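Putative methylase (Clostridium difficile, PDB 3LDU) is probably an S-adenosylmethionine-dependent RNA methyltransferase that methylates guanine in ribosomal RNA, here crystallised with GTP bound. Local coordinates at residues N53-C58 / K246-K251; G186-T191 / A214-N219; K19-E24 / G38-K43. One frame throughout, in Å; residues are numbered along the deposited sequence. Where two conformers were deposited one is given.

Interaction 3 lies within the N-terminal ferredoxin-like domain and interaction 2 within the methyltransferase domain, while interaction 1 joins the two. The contact 19-24/38-43 is buried and wholly aliphatic, a helix against a strand. Interaction 2 is partly buried and sets two helices together through isoleucines and a tyrosine face. Interaction 1, also partly buried, adds to its apolar centre a polar margin: a water that bridges the segments and a salt bridge inside 246-251. The three meet around E24: its carboxylate accepts from the backbone N atoms of R57 and C58 in segment 53-58 and bonds Y189 OH of segment 186-191, linking interaction 3 to both others.

Interaction 1 (N53-C58 / K246-K251); sequences NMWLRC and KDAFNK
M54 and A248 mark the closest approach of the two backbones, their CA atoms 7.7 Å apart, where the last turn of helix 48-55 meets helix 238-251. The first helix gives out here, since L56 has already left helical phi/psi, while A248 sits within helix 238-251. No direct hydrogen bond joins the segments. Their centre is the methyl group of A248, approached by two larger side chains. Selenomethionine M54 lies along it with CG and SE, M54 CG being 3.8 Å from A248 CB. Its first torsion carries CG away from the backbone N (chi1 180°), and bends at chi2 and chi3 keep SE beside the same methyl. The indole of W55 reaches A248 obliquely, W55 CZ2 standing 3.9 Å from A248 CB. The contact bridges two domains whose segments lie 188 residues apart in the chain: helix 48-55 belongs to the RlmL ferredoxin-like domain, helix 238-251 to the methyltransferase domain. M54 also pairs through its backbone with G223, and R57 NH1 bonds M220 O, so the loop after helix 208-217 shares in this interface. K251 comes to W55 from the edge, near the ring plane, with W55 CH2 4.2 Å from K251 CB, and the two side chains cross at about a right angle. On the polar edge of the same indole, W55 NE1 donates to a water 2.8 Å away that lies in the ring plane. That water in turn donates to D247 OD2 at 2.6 Å. The other carboxylate oxygen is engaged within its own helix: K251 NZ forms a salt bridge to D247 OD1 at 3.0 Å, the oxygen accepting on its syn lone pair, which probably steadies the carboxylate that takes the water.

Interaction 2 (G186-T191 / A214-N219); sequences GLIYLT and AMIGIN
I216 points its CD1 methyl at I188 and Y189, and this one atom makes every close approach between the segments. Beside I188 the two isoleucines run alongside each other in opposite directions, so that I216 CD1 comes to rest 3.9 Å from I188 CB and equally near its CG2 branch. With chi1 at -53°, I188 CG2 lies anti to the backbone N, and CB and CG2 together meet the I216 methyl. The side chain of Y189 meets I216 at a slant: its ring offers a face, and I216 CD1 sits over it, 4.0 Å from Y189 CE1. I216 gains the reach for both contacts from an extended outer chain, with CD1 nearly anti to CA (chi2 165°). The two helices flank strand 199-201 in sequence, helix 181-189 preceding it and helix 208-217 following. Their seven-stranded sheet has the order 3-2-1-4-5-7-6 with the last strand, 368-375, inserted antiparallel between strands 339-344 and 359-365, the signature of Rossmann-like class I methyltransferases. I188 also rests on I306 of strand 304-307, placing it between helix 208-217 and the sheet. Its side chain lies about 10 Å from the bound GTP at nearest atoms, so the packing is near the GTP pocket without lining it. The hydroxyl of Y189 reaches into the other domain and hydrogen-bonds E24 OE1 of helix 18-27. T191 OG1 donates to I188 O over 2.8 Å, in the carbonyl plane and on a lone pair, and T191 N bonds the same oxygen, which thus carries two donors. Helix 208-217 closes with a Schellman motif in which N219, at positive phi, is the C-prime residue and N219 N reaches I216 O at 3.1 Å, with M220 N reaching back to M215 O.

Interaction 3 (K19-E24 / G38-K43); sequences KMLARE and GRITYK
I40 leaves strand 39-44 pointing toward helix 18-27, and its backbone comes nearest the helix at A22, the two CA atoms 6.9 Å apart. I40 CB itself keeps some distance, 4.5 Å from L21 CD2. The next carbon makes the main contact: I40 CG1 lies 4.0 Å from L21 CD2 and about as far from L21 CG, the two side chains sliding past each other in opposite directions. L21 brings its branch point there because CG is swung to the side away from its backbone N (chi1 179°). At the tip, I40 CD1 reaches the methyl of A22 more loosely, 4.5 Å from A22 CB. The other branch, I40 CG2, stays 5.0 Å from A22 CB. The remaining neighbours of I40 include I32 and T35 of the adjacent strand and I25 one turn further along the helix. Strands 7-12, 31-36, 39-44 and 63-70 with helices 18-27 and 48-55 follow one another as beta-alpha-beta-beta-alpha-beta, the ferredoxin-like fold, and this contact seats its first helix on the face of the sheet. I40 is tied into that sheet by backbone bonds with S11 of strand 7-12, while L21 also touches S11 and C13. Every atom that meets across the contact is an aliphatic carbon, and no hydrogen bond crosses it, so helix and strand are held here by dispersion and the exclusion of water, with side-chain shape rather than bond direction setting their fit.

Interaction 1 (N53-C58 / K246-K251)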
ATOM      1  N   ASN A  53      -3.806   6.815  -8.016  1.00 18.25           N
ATOM      2  CA  ASN A  53      -4.381   5.475  -7.980  1.00 19.82           C
ATOM      3  C   ASN A  53      -3.644   4.508  -8.902  1.00 21.70           C
ATOM      4  O   ASN A  53      -3.445   3.340  -8.565  1.00 21.35           O
ATOM      5  CB  ASN A  53      -5.868   5.527  -8.374  1.00 18.08           C
ATOM      6  CG  ASN A  53      -6.736   5.982  -7.237  1.00 22.73           C
ATOM      7  OD1 ASN A  53      -6.875   5.277  -6.239  1.00 18.41           O
ATOM      8  ND2 ASN A  53      -7.321   7.173  -7.365  1.00 19.76           N
HETATM    9  N   MSE A  54      -3.217   5.002 -10.059  1.00 21.57           N
HETATM   10  CA  MSE A  54      -2.578   4.136 -11.052  1.00 21.87           C
HETATM   11  C   MSE A  54      -1.201   3.661 -10.603  1.00 19.19           C
HETATM   12  O   MSE A  54      -0.824   2.496 -10.824  1.00 23.21           O
HETATM   13  CB  MSE A  54      -2.434   4.877 -12.379  1.00 26.71           C
HETATM   14  CG  MSE A  54      -1.770   4.074 -13.491  1.00 28.48           C
HETATM   15 SE   MSE A  54      -2.739   2.435 -13.966  0.60 33.83          SE
HETATM   16  CE  MSE A  54      -4.519   3.065 -13.875  1.00 23.66           C
ATOM     17  N   TRP A  55      -0.452   4.575  -9.990  1.00 20.93           N
ATOM     18  CA  TRP A  55       0.988   4.398  -9.831  1.00 21.16           C
ATOM     19  C   TRP A  55       1.484   4.146  -8.407  1.00 20.15           C
ATOM     20  O   TRP A  55       2.540   3.535  -8.228  1.00 21.28           O
ATOM     21  CB  TRP A  55       1.738   5.602 -10.431  1.00 22.53           C
ATOM     22  CG  TRP A  55       1.799   5.553 -11.935  1.00 21.27           C
ATOM     23  CD1 TRP A  55       1.038   6.276 -12.823  1.00 22.85           C
ATOM     24  CD2 TRP A  55       2.626   4.693 -12.717  1.00 23.50           C
ATOM     25  NE1 TRP A  55       1.372   5.925 -14.113  1.00 24.29           N
ATOM     26  CE2 TRP A  55       2.340   4.955 -14.076  1.00 21.41           C
ATOM     27  CE3 TRP A  55       3.596   3.729 -12.408  1.00 23.57           C
ATOM     28  CZ2 TRP A  55       2.991   4.293 -15.116  1.00 20.63           C
ATOM     29  CZ3 TRP A  55       4.232   3.070 -13.436  1.00 25.38           C
ATOM     30  CH2 TRP A  55       3.930   3.352 -14.775  1.00 24.44           C
ATOM     31  N   LEU A  56       0.758   4.612  -7.393  1.00 18.53           N
ATOM     32  CA  LEU A  56       1.284   4.470  -6.031  1.00 18.75           C
ATOM     33  C   LEU A  56       1.199   3.022  -5.522  1.00 19.74           C
ATOM     34  O   LEU A  56       0.108   2.438  -5.465  1.00 21.05           O
ATOM     35  CB  LEU A  56       0.550   5.430  -5.078  1.00 15.66           C
ATOM     36  CG  LEU A  56       0.737   6.906  -5.403  1.00 19.25           C
ATOM     37  CD1 LEU A  56      -0.099   7.750  -4.424  1.00 23.22           C
ATOM     38  CD2 LEU A  56       2.212   7.307  -5.342  1.00 22.74           C
ATOM     39  N   ARG A  57       2.351   2.453  -5.148  1.00 18.09           N
ATOM     40  CA  ARG A  57       2.430   1.070  -4.670  1.00 18.19           C
ATOM     41  C   ARG A  57       2.359   0.952  -3.157  1.00 18.85           C
ATOM     42  O   ARG A  57       2.062  -0.120  -2.640  1.00 22.53           O
ATOM     43  CB  ARG A  57       3.727   0.412  -5.148  1.00 16.58           C
ATOM     44  CG  ARG A  57       3.967   0.552  -6.631  1.00 19.60           C
ATOM     45  CD  ARG A  57       5.213  -0.181  -7.082  1.00 24.09           C
ATOM     46  NE  ARG A  57       5.600   0.213  -8.436  1.00 23.67           N
ATOM     47  CZ  ARG A  57       5.230  -0.435  -9.530  1.00 20.87           C
ATOM     48  NH1 ARG A  57       4.455  -1.520  -9.437  1.00 23.62           N
ATOM     49  NH2 ARG A  57       5.619   0.007 -10.717  1.00 23.91           N
ATOM     50  N   CYS A  58       2.621   2.052  -2.450  1.00 17.30           N
ATOM     51  CA  CYS A  58       2.653   2.020  -0.982  1.00 17.23           C
ATOM     52  C   CYS A  58       1.482   2.732  -0.302  1.00 20.32           C
ATOM     53  O   CYS A  58       1.393   2.775   0.920  1.00 22.98           O
ATOM     54  CB  CYS A  58       3.983   2.576  -0.483  1.00 22.51           C
ATOM     55  SG  CYS A  58       5.387   1.524  -0.987  1.00 23.95           S
ATOM     56  N   LYS A 246      -3.814   4.416 -20.572  1.00 33.00           N
ATOM     57  CA  LYS A 246      -3.098   4.137 -21.813  1.00 29.38           C
ATOM     58  C   LYS A 246      -1.604   4.440 -21.646  1.00 28.53           C
ATOM     59  O   LYS A 246      -0.751   3.700 -22.137  1.00 35.17           O
ATOM     60  CB  LYS A 246      -3.670   4.951 -22.974  1.00 38.45           C
ATOM     61  CG  LYS A 246      -3.264   4.423 -24.339  1.00 51.90           C
ATOM     62  CD  LYS A 246      -3.920   3.078 -24.638  1.00 64.86           C
ATOM     63  CE  LYS A 246      -5.425   3.224 -24.843  1.00 72.73           C
ATOM     64  NZ  LYS A 246      -6.078   1.949 -25.261  1.00 74.86           N
ATOM     65  N   ASP A 247      -1.307   5.545 -20.969  1.00 28.27           N
ATOM     66  CA  ASP A 247       0.062   5.950 -20.693  1.00 30.84           C
ATOM     67  C   ASP A 247       0.753   4.857 -19.885  1.00 30.93           C
ATOM     68  O   ASP A 247       1.890   4.484 -20.178  1.00 29.96           O
ATOM     69  CB  ASP A 247       0.072   7.265 -19.906  1.00 29.02           C
ATOM     70  CG  ASP A 247       1.473   7.721 -19.534  1.00 37.12           C
ATOM     71  OD1 ASP A 247       2.325   7.846 -20.436  1.00 37.64           O
ATOM     72  OD2 ASP A 247       1.711   7.968 -18.332  1.00 36.72           O
ATOM     73  N   ALA A 248       0.061   4.337 -18.873  1.00 24.02           N
ATOM     74  CA  ALA A 248       0.654   3.294 -18.033  1.00 28.43           C
ATOM     75  C   ALA A 248       0.940   2.032 -18.832  1.00 30.21           C
ATOM     76  O   ALA A 248       1.989   1.408 -18.662  1.00 29.41           O
ATOM     77  CB  ALA A 248      -0.218   2.986 -16.822  1.00 23.92           C
ATOM     78  N   PHE A 249       0.020   1.654 -19.716  1.00 25.02           N
ATOM     79  CA  PHE A 249       0.260   0.484 -20.551  1.00 28.52           C
ATOM     80  C   PHE A 249       1.520   0.660 -21.405  1.00 33.98           C
ATOM     81  O   PHE A 249       2.338  -0.260 -21.533  1.00 34.53           O
ATOM     82  CB  PHE A 249      -0.953   0.179 -21.432  1.00 37.61           C
ATOM     83  CG  PHE A 249      -0.762  -1.012 -22.311  1.00 45.80           C
ATOM     84  CD1 PHE A 249      -0.842  -2.291 -21.787  1.00 52.43           C
ATOM     85  CD2 PHE A 249      -0.488  -0.858 -23.659  1.00 51.88           C
ATOM     86  CE1 PHE A 249      -0.656  -3.396 -22.596  1.00 56.94           C
ATOM     87  CE2 PHE A 249      -0.300  -1.958 -24.476  1.00 48.36           C
ATOM     88  CZ  PHE A 249      -0.385  -3.228 -23.945  1.00 53.39           C
ATOM     89  N   ASN A 250       1.677   1.857 -21.962  1.00 35.28           N
ATOM     90  CA  ASN A 250       2.795   2.175 -22.845  1.00 38.91           C
ATOM     91  C   ASN A 250       4.132   2.267 -22.111  1.00 41.16           C
ATOM     92  O   ASN A 250       5.198   2.171 -22.727  1.00 37.21           O
ATOM     93  CB  ASN A 250       2.523   3.483 -23.599  1.00 37.39           C
ATOM     94  CG  ASN A 250       1.406   3.351 -24.629  1.00 44.69           C
ATOM     95  OD1 ASN A 250       0.685   4.312 -24.900  1.00 50.11           O
ATOM     96  ND2 ASN A 250       1.263   2.162 -25.210  1.00 43.41           N
ATOM     97  N   LYS A 251       4.073   2.455 -20.796  1.00 36.35           N
ATOM     98  CA  LYS A 251       5.283   2.610 -19.994  1.00 37.98           C
ATOM     99  C   LYS A 251       5.858   1.278 -19.525  1.00 33.41           C
ATOM    100  O   LYS A 251       6.955   1.241 -18.979  1.00 37.28           O
ATOM    101  CB  LYS A 251       5.032   3.520 -18.793  1.00 34.89           C
ATOM    102  CG  LYS A 251       4.774   4.976 -19.151  1.00 46.31           C
ATOM    103  CD  LYS A 251       5.904   5.872 -18.667  1.00 54.29           C
ATOM    104  CE  LYS A 251       5.444   7.318 -18.484  1.00 52.37           C
ATOM    105  NZ  LYS A 251       5.243   8.049 -19.769  1.00 51.62           N
TER
HETATM  106  O   HOH W   1       0.254   6.922 -16.449  1.00 30.12           O

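Interaction 2 (G186-T191 / A214-N219)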
ATOM      1  N   GLY A 186       6.941  -1.754  -0.391  1.00 18.21           N
ATOM      2  CA  GLY A 186       7.780  -0.911   0.449  1.00 20.41           C
ATOM      3  C   GLY A 186       9.082  -1.609   0.825  1.00 19.18           C
ATOM      4  O   GLY A 186      10.130  -0.978   0.899  1.00 20.79           O
ATOM      5  N   LEU A 187       9.006  -2.907   1.072  1.00 19.59           N
ATOM      6  CA  LEU A 187      10.212  -3.683   1.365  1.00 19.39           C
ATOM      7  C   LEU A 187      11.196  -3.588   0.194  1.00 17.96           C
ATOM      8  O   LEU A 187      12.372  -3.321   0.393  1.00 21.50           O
ATOM      9  CB  LEU A 187       9.843  -5.137   1.639  1.00 22.40           C
ATOM     10  CG  LEU A 187       9.671  -5.641   3.071  1.00 37.11           C
ATOM     11  CD1 LEU A 187       9.178  -4.583   4.061  1.00 25.99           C
ATOM     12  CD2 LEU A 187       8.838  -6.929   3.119  1.00 28.11           C
ATOM     13  N   ILE A 188      10.707  -3.803  -1.031  1.00 18.95           N
ATOM     14  CA  ILE A 188      11.576  -3.703  -2.195  1.00 21.61           C
ATOM     15  C   ILE A 188      12.241  -2.324  -2.275  1.00 23.44           C
ATOM     16  O   ILE A 188      13.444  -2.201  -2.523  1.00 22.80           O
ATOM     17  CB  ILE A 188      10.823  -3.935  -3.517  1.00 19.05           C
ATOM     18  CG1 ILE A 188      10.044  -5.259  -3.497  1.00 25.74           C
ATOM     19  CG2 ILE A 188      11.811  -3.915  -4.694  1.00 20.31           C
ATOM     20  CD1 ILE A 188      10.897  -6.454  -3.135  1.00 29.62           C
ATOM     21  N   TYR A 189      11.427  -1.287  -2.092  1.00 18.95           N
ATOM     22  CA  TYR A 189      11.895   0.091  -2.157  1.00 18.14           C
ATOM     23  C   TYR A 189      12.961   0.418  -1.109  1.00 24.64           C
ATOM     24  O   TYR A 189      13.763   1.349  -1.296  1.00 22.29           O
ATOM     25  CB  TYR A 189      10.707   1.029  -1.954  1.00 18.53           C
ATOM     26  CG  TYR A 189       9.808   1.241  -3.154  1.00 24.35           C
ATOM     27  CD1 TYR A 189      10.303   1.215  -4.456  1.00 27.02           C
ATOM     28  CD2 TYR A 189       8.467   1.535  -2.975  1.00 26.05           C
ATOM     29  CE1 TYR A 189       9.444   1.459  -5.548  1.00 27.60           C
ATOM     30  CE2 TYR A 189       7.624   1.769  -4.043  1.00 24.58           C
ATOM     31  CZ  TYR A 189       8.115   1.733  -5.316  1.00 29.72           C
ATOM     32  OH  TYR A 189       7.244   1.979  -6.354  1.00 37.10           O
ATOM     33  N   LEU A 190      12.943  -0.313   0.007  1.00 22.77           N
ATOM     34  CA  LEU A 190      13.928  -0.109   1.071  1.00 22.98           C
ATOM     35  C   LEU A 190      15.271  -0.756   0.754  1.00 25.89           C
ATOM     36  O   LEU A 190      16.229  -0.584   1.494  1.00 26.67           O
ATOM     37  CB  LEU A 190      13.411  -0.623   2.419  1.00 19.88           C
ATOM     38  CG  LEU A 190      12.367   0.263   3.096  1.00 24.39           C
ATOM     39  CD1 LEU A 190      11.578  -0.482   4.166  1.00 22.62           C
ATOM     40  CD2 LEU A 190      13.022   1.509   3.675  1.00 31.08           C
ATOM     41  N   THR A 191      15.342  -1.495  -0.349  1.00 23.81           N
ATOM     42  CA  THR A 191      16.592  -2.123  -0.766  1.00 25.97           C
ATOM     43  C   THR A 191      17.125  -1.484  -2.043  1.00 28.77           C
ATOM     44  O   THR A 191      16.411  -0.744  -2.728  1.00 25.67           O
ATOM     45  CB  THR A 191      16.393  -3.623  -1.061  1.00 23.73           C
ATOM     46  OG1 THR A 191      15.791  -3.774  -2.355  1.00 23.15           O
ATOM     47  CG2 THR A 191      15.538  -4.282   0.022  1.00 24.75           C
ATOM     48  N   ALA A 214       8.807  -7.865  -9.447  1.00 18.00           N
ATOM     49  CA  ALA A 214       8.743  -7.985 -10.899  1.00 21.72           C
ATOM     50  C   ALA A 214       8.010  -6.770 -11.484  1.00 20.91           C
ATOM     51  O   ALA A 214       8.448  -6.206 -12.484  1.00 21.33           O
ATOM     52  CB  ALA A 214       8.033  -9.282 -11.315  1.00 19.20           C
HETATM   53  N   MSE A 215       6.895  -6.366 -10.875  1.00 21.14           N
HETATM   54  CA  MSE A 215       6.145  -5.222 -11.428  1.00 18.19           C
HETATM   55  C   MSE A 215       6.938  -3.916 -11.362  1.00 23.81           C
HETATM   56  O   MSE A 215       6.926  -3.117 -12.297  1.00 23.80           O
HETATM   57  CB  MSE A 215       4.774  -5.086 -10.768  1.00 18.24           C
HETATM   58  CG  MSE A 215       3.876  -6.285 -11.040  1.00 16.42           C
HETATM   59 SE   MSE A 215       2.226  -5.981 -10.015  0.90 39.17          SE
HETATM   60  CE  MSE A 215       1.633  -4.403 -10.945  1.00 38.38           C
ATOM     61  N   ILE A 216       7.667  -3.723 -10.270  1.00 21.03           N
ATOM     62  CA  ILE A 216       8.592  -2.602 -10.181  1.00 21.72           C
ATOM     63  C   ILE A 216       9.643  -2.687 -11.288  1.00 24.67           C
ATOM     64  O   ILE A 216       9.901  -1.704 -11.977  1.00 23.79           O
ATOM     65  CB  ILE A 216       9.254  -2.542  -8.781  1.00 22.43           C
ATOM     66  CG1 ILE A 216       8.208  -2.143  -7.736  1.00 19.69           C
ATOM     67  CG2 ILE A 216      10.419  -1.564  -8.761  1.00 25.64           C
ATOM     68  CD1 ILE A 216       8.637  -2.405  -6.310  1.00 19.90           C
ATOM     69  N   GLY A 217      10.227  -3.873 -11.466  1.00 23.12           N
ATOM     70  CA  GLY A 217      11.247  -4.097 -12.474  1.00 24.18           C
ATOM     71  C   GLY A 217      10.867  -3.812 -13.920  1.00 30.22           C
ATOM     72  O   GLY A 217      11.701  -3.336 -14.689  1.00 29.92           O
ATOM     73  N   ILE A 218       9.631  -4.116 -14.309  1.00 22.62           N
ATOM     74  CA  ILE A 218       9.190  -3.815 -15.671  1.00 24.61           C
ATOM     75  C   ILE A 218       8.364  -2.528 -15.735  1.00 27.20           C
ATOM     76  O   ILE A 218       7.782  -2.214 -16.767  1.00 28.08           O
ATOM     77  CB  ILE A 218       8.403  -4.983 -16.306  1.00 29.51           C
ATOM     78  CG1 ILE A 218       7.143  -5.300 -15.498  1.00 23.22           C
ATOM     79  CG2 ILE A 218       9.297  -6.215 -16.423  1.00 34.81           C
ATOM     80  CD1 ILE A 218       6.204  -6.267 -16.209  1.00 28.71           C
ATOM     81  N   ASN A 219       8.333  -1.789 -14.628  1.00 22.22           N
ATOM     82  CA  ASN A 219       7.570  -0.534 -14.535  1.00 25.13           C
ATOM     83  C   ASN A 219       6.091  -0.722 -14.881  1.00 28.25           C
ATOM     84  O   ASN A 219       5.495   0.081 -15.600  1.00 24.58           O
ATOM     85  CB  ASN A 219       8.193   0.549 -15.431  1.00 24.30           C
ATOM     86  CG  ASN A 219       7.780   1.956 -15.027  1.00 29.21           C
ATOM     87  OD1 ASN A 219       7.602   2.250 -13.846  1.00 35.19           O
ATOM     88  ND2 ASN A 219       7.634   2.834 -16.010  1.00 35.85           N
TER

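Interaction 3 (K19-E24 / G38-K43)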
ATOM      1  N   LYS A  19       8.071   7.325   4.352  1.00 21.99           N
ATOM      2  CA  LYS A  19       9.207   7.740   3.533  1.00 21.57           C
ATOM      3  C   LYS A  19       9.144   7.158   2.117  1.00 21.92           C
ATOM      4  O   LYS A  19       9.432   7.852   1.144  1.00 23.03           O
ATOM      5  CB  LYS A  19      10.527   7.323   4.198  1.00 26.70           C
ATOM      6  CG  LYS A  19      11.452   8.472   4.517  1.00 52.70           C
ATOM      7  CD  LYS A  19      10.866   9.371   5.586  1.00 59.61           C
ATOM      8  CE  LYS A  19      11.960   9.889   6.508  1.00 64.37           C
ATOM      9  NZ  LYS A  19      12.689   8.763   7.164  1.00 66.66           N
HETATM   10  N   MSE A  20       8.781   5.878   2.004  1.00 20.79           N
HETATM   11  CA  MSE A  20       8.672   5.246   0.696  0.50 19.58           C
HETATM   12  C   MSE A  20       7.534   5.861  -0.092  1.00 17.38           C
HETATM   13  O   MSE A  20       7.684   6.133  -1.275  1.00 21.70           O
HETATM   14  CB  MSE A  20       8.432   3.745   0.808  0.50 16.46           C
HETATM   15  CG  MSE A  20       9.637   2.974   1.282  0.50 18.52           C
HETATM   16 SE   MSE A  20       9.867   3.062   3.195  0.50 30.99          SE
HETATM   17  CE  MSE A  20       8.556   4.288   3.860  0.50 64.62           C
ATOM     18  N   LEU A  21       6.398   6.065   0.565  1.00 19.15           N
ATOM     19  CA  LEU A  21       5.235   6.678  -0.110  1.00 19.70           C
ATOM     20  C   LEU A  21       5.548   8.109  -0.557  1.00 20.83           C
ATOM     21  O   LEU A  21       5.197   8.523  -1.658  1.00 17.65           O
ATOM     22  CB  LEU A  21       4.015   6.675   0.806  1.00 18.85           C
ATOM     23  CG  LEU A  21       2.716   7.299   0.255  1.00 23.73           C
ATOM     24  CD1 LEU A  21       2.384   6.786  -1.158  1.00 23.57           C
ATOM     25  CD2 LEU A  21       1.586   6.996   1.201  1.00 21.19           C
ATOM     26  N   ALA A  22       6.219   8.870   0.298  1.00 20.19           N
ATOM     27  CA  ALA A  22       6.571  10.239  -0.050  1.00 23.97           C
ATOM     28  C   ALA A  22       7.481  10.268  -1.273  1.00 22.23           C
ATOM     29  O   ALA A  22       7.344  11.132  -2.149  1.00 26.41           O
ATOM     30  CB  ALA A  22       7.232  10.938   1.130  1.00 25.12           C
ATOM     31  N   ARG A  23       8.395   9.307  -1.341  1.00 21.11           N
ATOM     32  CA  ARG A  23       9.321   9.213  -2.451  1.00 23.54           C
ATOM     33  C   ARG A  23       8.552   8.928  -3.751  1.00 21.76           C
ATOM     34  O   ARG A  23       8.845   9.514  -4.794  1.00 20.56           O
ATOM     35  CB  ARG A  23      10.331   8.102  -2.151  1.00 24.80           C
ATOM     36  CG  ARG A  23      11.390   7.872  -3.179  1.00 30.17           C
ATOM     37  CD  ARG A  23      12.277   6.729  -2.693  1.00 31.90           C
ATOM     38  NE  ARG A  23      12.901   7.028  -1.402  1.00 36.71           N
ATOM     39  CZ  ARG A  23      13.504   6.119  -0.631  1.00 44.47           C
ATOM     40  NH1 ARG A  23      13.541   4.846  -1.002  1.00 41.90           N
ATOM     41  NH2 ARG A  23      14.054   6.481   0.524  1.00 40.01           N
ATOM     42  N   GLU A  24       7.566   8.035  -3.678  1.00 20.49           N
ATOM     43  CA  GLU A  24       6.746   7.699  -4.850  1.00 20.14           C
ATOM     44  C   GLU A  24       5.981   8.929  -5.349  1.00 18.94           C
ATOM     45  O   GLU A  24       5.888   9.179  -6.552  1.00 20.21           O
ATOM     46  CB  GLU A  24       5.696   6.647  -4.490  1.00 21.54           C
ATOM     47  CG  GLU A  24       6.207   5.242  -4.228  1.00 22.03           C
ATOM     48  CD  GLU A  24       5.047   4.252  -4.229  1.00 20.84           C
ATOM     49  OE1 GLU A  24       4.869   3.561  -5.249  1.00 22.34           O
ATOM     50  OE2 GLU A  24       4.282   4.211  -3.242  1.00 22.26           O
ATOM     51  N   GLY A  38       1.299   7.703   9.275  1.00 25.53           N
ATOM     52  CA  GLY A  38       0.243   6.987   8.583  1.00 27.32           C
ATOM     53  C   GLY A  38      -0.474   7.729   7.459  1.00 27.58           C
ATOM     54  O   GLY A  38      -1.407   7.183   6.877  1.00 24.56           O
ATOM     55  N   ARG A  39      -0.070   8.955   7.134  1.00 26.93           N
ATOM     56  CA  ARG A  39      -0.710   9.667   6.021  0.50 29.63           C
ATOM     57  C   ARG A  39       0.102  10.821   5.436  1.00 28.59           C
ATOM     58  O   ARG A  39       0.643  11.653   6.168  1.00 32.53           O
ATOM     59  CB  ARG A  39      -2.124  10.141   6.392  0.50 34.33           C
ATOM     60  CG  ARG A  39      -2.230  10.928   7.689  0.50 37.23           C
ATOM     61  CD  ARG A  39      -3.552  11.697   7.761  0.50 42.31           C
ATOM     62  NE  ARG A  39      -4.707  10.839   7.501  0.50 47.99           N
ATOM     63  CZ  ARG A  39      -5.946  11.279   7.291  0.50 51.77           C
ATOM     64  NH1 ARG A  39      -6.211  12.580   7.311  0.50 50.94           N
ATOM     65  NH2 ARG A  39      -6.924  10.414   7.057  0.50 51.93           N
ATOM     66  N   ILE A  40       0.171  10.864   4.110  1.00 23.82           N
ATOM     67  CA  ILE A  40       0.826  11.954   3.403  1.00 19.54           C
ATOM     68  C   ILE A  40      -0.243  12.816   2.728  1.00 23.38           C
ATOM     69  O   ILE A  40      -1.157  12.290   2.087  1.00 25.21           O
ATOM     70  CB  ILE A  40       1.769  11.415   2.294  1.00 24.94           C
ATOM     71  CG1 ILE A  40       2.772  10.399   2.859  1.00 28.50           C
ATOM     72  CG2 ILE A  40       2.507  12.553   1.630  1.00 23.14           C
ATOM     73  CD1 ILE A  40       3.699  10.999   3.878  1.00 29.36           C
ATOM     74  N   THR A  41      -0.117  14.129   2.863  1.00 22.13           N
ATOM     75  CA  THR A  41      -0.996  15.068   2.165  1.00 21.78           C
ATOM     76  C   THR A  41      -0.184  15.762   1.085  1.00 25.20           C
ATOM     77  O   THR A  41       0.930  16.218   1.339  1.00 27.38           O
ATOM     78  CB  THR A  41      -1.576  16.107   3.137  1.00 24.12           C
ATOM     79  OG1 THR A  41      -2.290  15.428   4.180  1.00 24.89           O
ATOM     80  CG2 THR A  41      -2.518  17.064   2.404  1.00 20.80           C
ATOM     81  N   TYR A  42      -0.722  15.805  -0.128  1.00 21.81           N
ATOM     82  CA  TYR A  42       0.013  16.343  -1.269  1.00 21.56           C
ATOM     83  C   TYR A  42      -0.882  17.085  -2.263  1.00 25.17           C
ATOM     84  O   TYR A  42      -2.095  16.860  -2.324  1.00 26.65           O
ATOM     85  CB  TYR A  42       0.831  15.243  -1.973  1.00 21.78           C
ATOM     86  CG  TYR A  42       0.055  14.001  -2.398  1.00 22.89           C
ATOM     87  CD1 TYR A  42      -0.110  13.697  -3.736  1.00 20.93           C
ATOM     88  CD2 TYR A  42      -0.484  13.130  -1.459  1.00 22.44           C
ATOM     89  CE1 TYR A  42      -0.811  12.566  -4.141  1.00 21.97           C
ATOM     90  CE2 TYR A  42      -1.193  11.981  -1.851  1.00 23.75           C
ATOM     91  CZ  TYR A  42      -1.347  11.713  -3.193  1.00 24.62           C
ATOM     92  OH  TYR A  42      -2.032  10.589  -3.595  1.00 25.63           O
ATOM     93  N   LYS A  43      -0.266  17.983  -3.025  1.00 30.65           N
ATOM     94  CA  LYS A  43      -0.969  18.792  -4.017  1.00 24.82           C
ATOM     95  C   LYS A  43      -0.642  18.247  -5.392  1.00 29.46           C
ATOM     96  O   LYS A  43       0.503  17.879  -5.654  1.00 28.60           O
ATOM     97  CB  LYS A  43      -0.503  20.248  -3.952  1.00 32.57           C
ATOM     98  CG  LYS A  43      -1.548  21.220  -3.443  1.00 46.60           C
ATOM     99  CD  LYS A  43      -1.004  22.643  -3.422  1.00 60.54           C
ATOM    100  CE  LYS A  43      -1.051  23.273  -4.802  1.00 68.43           C
ATOM    101  NZ  LYS A  43      -2.459  23.502  -5.236  1.00 74.82           N
TER